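Local structure of aminoglycoside N(3)-acetyltransferase, AAC(3)-IVa (Escherichia coli, 6MN3) at residues F73-P79 against R99-A105; L60-S64 against V87-W92. The protein acetylates the 3-amino group of 2-deoxystreptamine antibiotics with acetyl-CoA as donor, and so probably confers resistance to gentamicin, kanamycin, tobramycin, neomycin and apramycin. One frame throughout, in Å; residues are numbered along the deposited sequence.

How the contacts relate
Contact 2 rests on the mixed sheet of this antibiotic N-acetyltransferase, and contact 1 lies in loops at its edge, on the same side of the chain's centre, with their own centres about 11 Å apart. Along the chain the segments alternate: 60-64, on strand 59-63, comes first, then loop segment 73-79, helix segment 87-92 and finally 99-105, from the end of strand 98-99 through the loop before strand 106-109. Contact 2 is buried, contact 1 nearer the surface. Arg99 NE is 2.8 Å from Ser64 OG, a probable hydrogen bond, so Arg99, coming off edge strand 98-99, ties the loop between strand 59-63 and helix 86-91 to the sheet edge. Neither contact lies at the zinc site.

Contact 1: F73-P79 against R99-A105; sequences FDPATSP and RSAHPFA
Phe73 inserts its ring between the guanidinium of Arg99 and the loop 100-105. With CG anti to the backbone N (chi1 -176°), Phe73 CB rests on Pro103 CA at 3.6 Å and the ring runs on past the loop. His102 O sits over one face, offset toward the rim, while Ser100 O lies at the edge, 3.3 Å from Phe73 CE1. At the far end Phe73 CZ meets Ala105 CB at 3.5 Å and stands over the centre of the guanidinium, whose plane is turned 71° from that of the ring. Pro75 follows, laying Pro75 CG against Ala101 CA, 3.8 Å away, and offering its carbonyl O to Arg99 NH1 in a weak but nearly straight bond. At Ser78 the backbone takes over: Ser78 O receives Arg99 NH1 at 2.6 Å and Arg99 NH2 at 2.7 Å, both close to the guanidinium plane. Ser78 OG meanwhile accepts from Asp74 N, tying the 73-79 loop across itself. The extended arginine, which also makes a cation-pi contact with Trp92, therefore pins this loop by its main-chain carbonyls, and its positive charge probably polarises the Ser78 carbonyl that two nitrogens share.

Contact 2: L60-S64 against V87-W92; sequences LVMPS and VSDTFW
A Met-aromatic contact between Met62 and Phe91 forms the heart of this helix-on-sheet packing, in which helix 87-91 lies against strand 60-63 of the mixed sheet. The axes approach to 8.2 Å, with 120° between their N-to-C directions. Met62, extended beyond CG, reaches toward the helix and crosses the Phe91 side chain: Met62 SD is 3.5 Å from Phe91 CB and approaches the ring obliquely, whereas the methyl Met62 CE lies over the face, 4.2 Å from the Phe91 ring centroid, as a CH-pi contact. Met62 CE also touches Val87 CG1 at 3.7 Å, so the thioether meets Val87 and Phe91, one helical turn apart. Phe91 CG is turned away from its own amide nitrogen (chi1 176°), which carries the ring to Leu60, whose side chain runs past it the opposite way; Phe91 CE1 meets Leu60 CD2 at 3.7 Å and Phe91 CZ comes 3.4 Å from Leu60 O. At the other end of the strand, Ser88 OG is 3.3 Å from Pro63 O, at most a weak hydrogen bond. Ser64 OG packs beside Trp92 but has its stronger polar partner in Arg99. Trp92 NE1 points back to Asp89 OD1, a bond of 3.2 Å in the indole plane. Strands 26-31 and 106-109 flank strand 59-63 in the sheet; Phe91 and Trp92 pack on Ala107 of strand 106-109, while Leu60 and Val87 also meet helix 42-54 through Leu54 and Leu46.

Contact 1: F73-P79 against R99-A105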
loop_
_atom_site.group_PDB
_atom_site.type_symbol
_atom_site.label_atom_id
_atom_site.label_comp_id
_atom_site.label_asym_id
_atom_site.label_seq_id
_atom_site.Cartn_x
_atom_site.Cartn_y
_atom_site.Cartn_z
ATOM N N PHE A 73 3.916 -8.240 17.405
ATOM C CA PHE A 73 4.315 -8.527 16.036
ATOM C C PHE A 73 5.738 -9.065 15.997
ATOM O O PHE A 73 6.629 -8.549 16.679
ATOM C CB PHE A 73 4.210 -7.272 15.168
ATOM C CG PHE A 73 4.526 -7.507 13.720
ATOM C CD1 PHE A 73 5.802 -7.287 13.229
ATOM C CD2 PHE A 73 3.546 -7.952 12.850
ATOM C CE1 PHE A 73 6.091 -7.506 11.898
ATOM C CE2 PHE A 73 3.830 -8.172 11.517
ATOM C CZ PHE A 73 5.105 -7.949 11.041
ATOM N N ASP A 74 5.948 -10.103 15.188
ATOM C CA ASP A 74 7.272 -10.679 14.973
ATOM C C ASP A 74 7.514 -10.761 13.473
ATOM O O ASP A 74 6.734 -11.421 12.757
ATOM C CB ASP A 74 7.399 -12.061 15.620
ATOM C CG ASP A 74 8.669 -12.783 15.202
ATOM O OD1 ASP A 74 9.756 -12.173 15.280
ATOM O OD2 ASP A 74 8.581 -13.958 14.793
ATOM N N PRO A 75 8.570 -10.133 12.950
ATOM C CA PRO A 75 8.794 -10.150 11.494
ATOM C C PRO A 75 9.046 -11.535 10.925
ATOM O O PRO A 75 9.002 -11.693 9.698
ATOM C CB PRO A 75 10.024 -9.248 11.314
ATOM C CG PRO A 75 10.119 -8.451 12.580
ATOM C CD PRO A 75 9.585 -9.336 13.658
ATOM N N ALA A 76 9.298 -12.540 11.766
ATOM C CA ALA A 76 9.648 -13.869 11.288
ATOM C C ALA A 76 8.475 -14.838 11.245
ATOM O O ALA A 76 8.539 -15.821 10.499
ATOM C CB ALA A 76 10.757 -14.470 12.161
ATOM N N THR A 77 7.416 -14.600 12.021
ATOM C CA THR A 77 6.315 -15.555 12.090
ATOM C C THR A 77 4.959 -14.891 11.890
ATOM O O THR A 77 4.040 -15.512 11.345
ATOM C CB THR A 77 6.325 -16.303 13.429
ATOM O OG1 THR A 77 6.104 -15.377 14.503
ATOM C CG2 THR A 77 7.650 -17.023 13.643
ATOM N N SER A 78 4.819 -13.642 12.330
ATOM C CA SER A 78 3.528 -12.962 12.304
ATOM C C SER A 78 3.000 -12.871 10.877
ATOM O O SER A 78 3.642 -12.237 10.025
ATOM C CB SER A 78 3.640 -11.565 12.911
ATOM O OG SER A 78 3.804 -11.626 14.319
ATOM N N PRO A 79 1.859 -13.482 10.572
ATOM C CA PRO A 79 1.347 -13.452 9.200
ATOM C C PRO A 79 0.712 -12.116 8.855
ATOM O O PRO A 79 0.213 -11.387 9.717
ATOM C CB PRO A 79 0.296 -14.573 9.187
ATOM C CG PRO A 79 0.452 -15.302 10.503
ATOM C CD PRO A 79 1.019 -14.306 11.452
ATOM N N ARG A 99 11.701 -7.002 6.586
ATOM C CA ARG A 99 10.379 -6.745 7.134
ATOM C C ARG A 99 10.520 -5.849 8.354
ATOM O O ARG A 99 11.455 -6.006 9.143
ATOM C CB ARG A 99 9.677 -8.055 7.504
ATOM C CG ARG A 99 8.167 -7.977 7.518
ATOM C CD ARG A 99 7.571 -9.309 7.931
ATOM N NE ARG A 99 6.114 -9.300 7.870
ATOM C CZ ARG A 99 5.341 -10.235 8.410
ATOM N NH1 ARG A 99 5.886 -11.259 9.054
ATOM N NH2 ARG A 99 4.021 -10.147 8.308
ATOM N N SER A 100 9.596 -4.903 8.494
ATOM C CA SER A 100 9.642 -3.982 9.619
ATOM C C SER A 100 9.362 -4.718 10.924
ATOM O O SER A 100 8.694 -5.755 10.949
ATOM C CB SER A 100 8.637 -2.847 9.425
ATOM O OG SER A 100 8.854 -2.172 8.198
ATOM N N ALA A 101 9.886 -4.172 12.015
ATOM C CA ALA A 101 9.766 -4.789 13.337
ATOM C C ALA A 101 8.711 -4.094 14.189
ATOM O O ALA A 101 8.938 -3.785 15.357
ATOM C CB ALA A 101 11.119 -4.789 14.038
ATOM N N HIS A 102 7.541 -3.841 13.612
ATOM C CA HIS A 102 6.427 -3.244 14.334
ATOM C C HIS A 102 5.135 -3.720 13.689
ATOM O O HIS A 102 5.137 -4.141 12.528
ATOM C CB HIS A 102 6.514 -1.710 14.339
ATOM C CG HIS A 102 6.813 -1.109 13.002
ATOM N ND1 HIS A 102 5.848 -0.920 12.036
ATOM C CD2 HIS A 102 7.968 -0.639 12.475
ATOM C CE1 HIS A 102 6.397 -0.365 10.970
ATOM N NE2 HIS A 102 7.682 -0.184 11.211
ATOM N N PRO A 103 4.013 -3.678 14.419
ATOM C CA PRO A 103 2.767 -4.262 13.890
ATOM C C PRO A 103 2.249 -3.609 12.619
ATOM O O PRO A 103 1.325 -4.158 12.007
ATOM C CB PRO A 103 1.772 -4.080 15.047
ATOM C CG PRO A 103 2.370 -3.019 15.911
ATOM C CD PRO A 103 3.846 -3.211 15.806
ATOM N N PHE A 104 2.795 -2.468 12.205
ATOM C CA PHE A 104 2.388 -1.849 10.950
ATOM C C PHE A 104 3.491 -2.021 9.914
ATOM O O PHE A 104 3.960 -1.043 9.324
ATOM C CB PHE A 104 2.058 -0.373 11.167
ATOM C CG PHE A 104 1.324 -0.105 12.449
ATOM C CD1 PHE A 104 0.021 -0.543 12.618
ATOM C CD2 PHE A 104 1.938 0.574 13.487
ATOM C CE1 PHE A 104 -0.659 -0.304 13.798
ATOM C CE2 PHE A 104 1.264 0.815 14.669
ATOM C CZ PHE A 104 -0.036 0.377 14.825
ATOM N N ALA A 105 3.893 -3.265 9.678
ATOM C CA ALA A 105 5.111 -3.548 8.941
ATOM C C ALA A 105 4.879 -3.552 7.431
ATOM O O ALA A 105 3.758 -3.708 6.937
ATOM C CB ALA A 105 5.693 -4.894 9.370
#

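Contact 2: L60-S64 against V87-W92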
loop_
_atom_site.group_PDB
_atom_site.type_symbol
_atom_site.label_atom_id
_atom_site.label_comp_id
_atom_site.label_asym_id
_atom_site.label_seq_id
_atom_site.Cartn_x
_atom_site.Cartn_y
_atom_site.Cartn_z
ATOM N N LEU A 60 11.411 -4.052 -4.487
ATOM C CA LEU A 60 9.980 -4.324 -4.432
ATOM C C LEU A 60 9.496 -4.215 -2.994
ATOM O O LEU A 60 10.082 -4.821 -2.093
ATOM C CB LEU A 60 9.677 -5.717 -4.985
ATOM C CG LEU A 60 8.256 -6.245 -4.810
ATOM C CD1 LEU A 60 7.271 -5.379 -5.579
ATOM C CD2 LEU A 60 8.181 -7.697 -5.262
ATOM N N VAL A 61 8.431 -3.444 -2.781
ATOM C CA VAL A 61 7.890 -3.204 -1.449
ATOM C C VAL A 61 6.413 -3.573 -1.438
ATOM O O VAL A 61 5.687 -3.300 -2.398
ATOM C CB VAL A 61 8.083 -1.739 -1.005
ATOM C CG1 VAL A 61 7.828 -1.607 0.485
ATOM C CG2 VAL A 61 9.481 -1.251 -1.356
ATOM N N MET A 62 5.971 -4.187 -0.344
ATOM C CA MET A 62 4.582 -4.575 -0.155
ATOM C C MET A 62 4.174 -4.330 1.289
ATOM O O MET A 62 5.002 -4.441 2.201
ATOM C CB MET A 62 4.347 -6.054 -0.493
ATOM C CG MET A 62 4.543 -6.405 -1.947
ATOM S SD MET A 62 4.078 -8.113 -2.241
ATOM C CE MET A 62 4.910 -8.426 -3.794
ATOM N N PRO A 63 2.907 -3.997 1.526
ATOM C CA PRO A 63 2.411 -3.953 2.904
ATOM C C PRO A 63 2.483 -5.337 3.531
ATOM O O PRO A 63 2.398 -6.358 2.844
ATOM C CB PRO A 63 0.962 -3.477 2.748
ATOM C CG PRO A 63 0.597 -3.824 1.344
ATOM C CD PRO A 63 1.858 -3.664 0.547
ATOM N N SER A 64 2.650 -5.365 4.852
ATOM C CA SER A 64 2.879 -6.630 5.537
ATOM C C SER A 64 2.520 -6.549 7.015
ATOM O O SER A 64 3.235 -7.100 7.858
ATOM C CB SER A 64 4.343 -7.053 5.374
ATOM O OG SER A 64 4.521 -8.424 5.676
ATOM N N VAL A 87 -0.488 -12.571 -1.985
ATOM C CA VAL A 87 0.810 -12.118 -2.477
ATOM C C VAL A 87 1.599 -11.445 -1.361
ATOM O O VAL A 87 2.798 -11.698 -1.188
ATOM C CB VAL A 87 0.624 -11.185 -3.686
ATOM C CG1 VAL A 87 1.963 -10.639 -4.152
ATOM C CG2 VAL A 87 -0.088 -11.919 -4.816
ATOM N N SER A 88 0.941 -10.584 -0.581
ATOM C CA SER A 88 1.625 -9.920 0.524
ATOM C C SER A 88 2.086 -10.922 1.573
ATOM O O SER A 88 3.201 -10.814 2.098
ATOM C CB SER A 88 0.711 -8.872 1.153
ATOM O OG SER A 88 0.662 -7.701 0.358
ATOM N N ASP A 89 1.240 -11.901 1.900
ATOM C CA ASP A 89 1.624 -12.900 2.888
ATOM C C ASP A 89 2.660 -13.868 2.346
ATOM O O ASP A 89 3.316 -14.562 3.129
ATOM C CB ASP A 89 0.398 -13.670 3.375
ATOM C CG ASP A 89 0.659 -14.415 4.666
ATOM O OD1 ASP A 89 1.145 -13.782 5.628
ATOM O OD2 ASP A 89 0.385 -15.633 4.720
ATOM N N THR A 90 2.822 -13.932 1.030
ATOM C CA THR A 90 3.827 -14.802 0.440
ATOM C C THR A 90 5.165 -14.102 0.273
ATOM O O THR A 90 6.212 -14.748 0.382
ATOM C CB THR A 90 3.351 -15.311 -0.922
ATOM O OG1 THR A 90 1.954 -15.625 -0.851
ATOM C CG2 THR A 90 4.137 -16.559 -1.341
ATOM N N PHE A 91 5.147 -12.790 0.039
ATOM C CA PHE A 91 6.367 -12.064 -0.295
ATOM C C PHE A 91 7.361 -12.063 0.862
ATOM O O PHE A 91 8.559 -12.292 0.658
ATOM C CB PHE A 91 6.002 -10.636 -0.707
ATOM C CG PHE A 91 7.181 -9.751 -0.980
ATOM C CD1 PHE A 91 8.168 -10.138 -1.866
ATOM C CD2 PHE A 91 7.284 -8.514 -0.364
ATOM C CE1 PHE A 91 9.247 -9.315 -2.122
ATOM C CE2 PHE A 91 8.357 -7.685 -0.615
ATOM C CZ PHE A 91 9.340 -8.085 -1.495
ATOM N N TRP A 92 6.885 -11.828 2.087
ATOM C CA TRP A 92 7.795 -11.614 3.207
ATOM C C TRP A 92 8.480 -12.894 3.670
ATOM O O TRP A 92 9.480 -12.815 4.392
ATOM C CB TRP A 92 7.047 -10.975 4.378
ATOM C CG TRP A 92 6.127 -11.912 5.095
ATOM C CD1 TRP A 92 4.808 -12.131 4.828
ATOM C CD2 TRP A 92 6.456 -12.755 6.207
ATOM N NE1 TRP A 92 4.294 -13.057 5.703
ATOM C CE2 TRP A 92 5.286 -13.456 6.560
ATOM C CE3 TRP A 92 7.626 -12.985 6.937
ATOM C CZ2 TRP A 92 5.254 -14.373 7.608
ATOM C CZ3 TRP A 92 7.590 -13.896 7.978
ATOM C CH2 TRP A 92 6.413 -14.577 8.304
#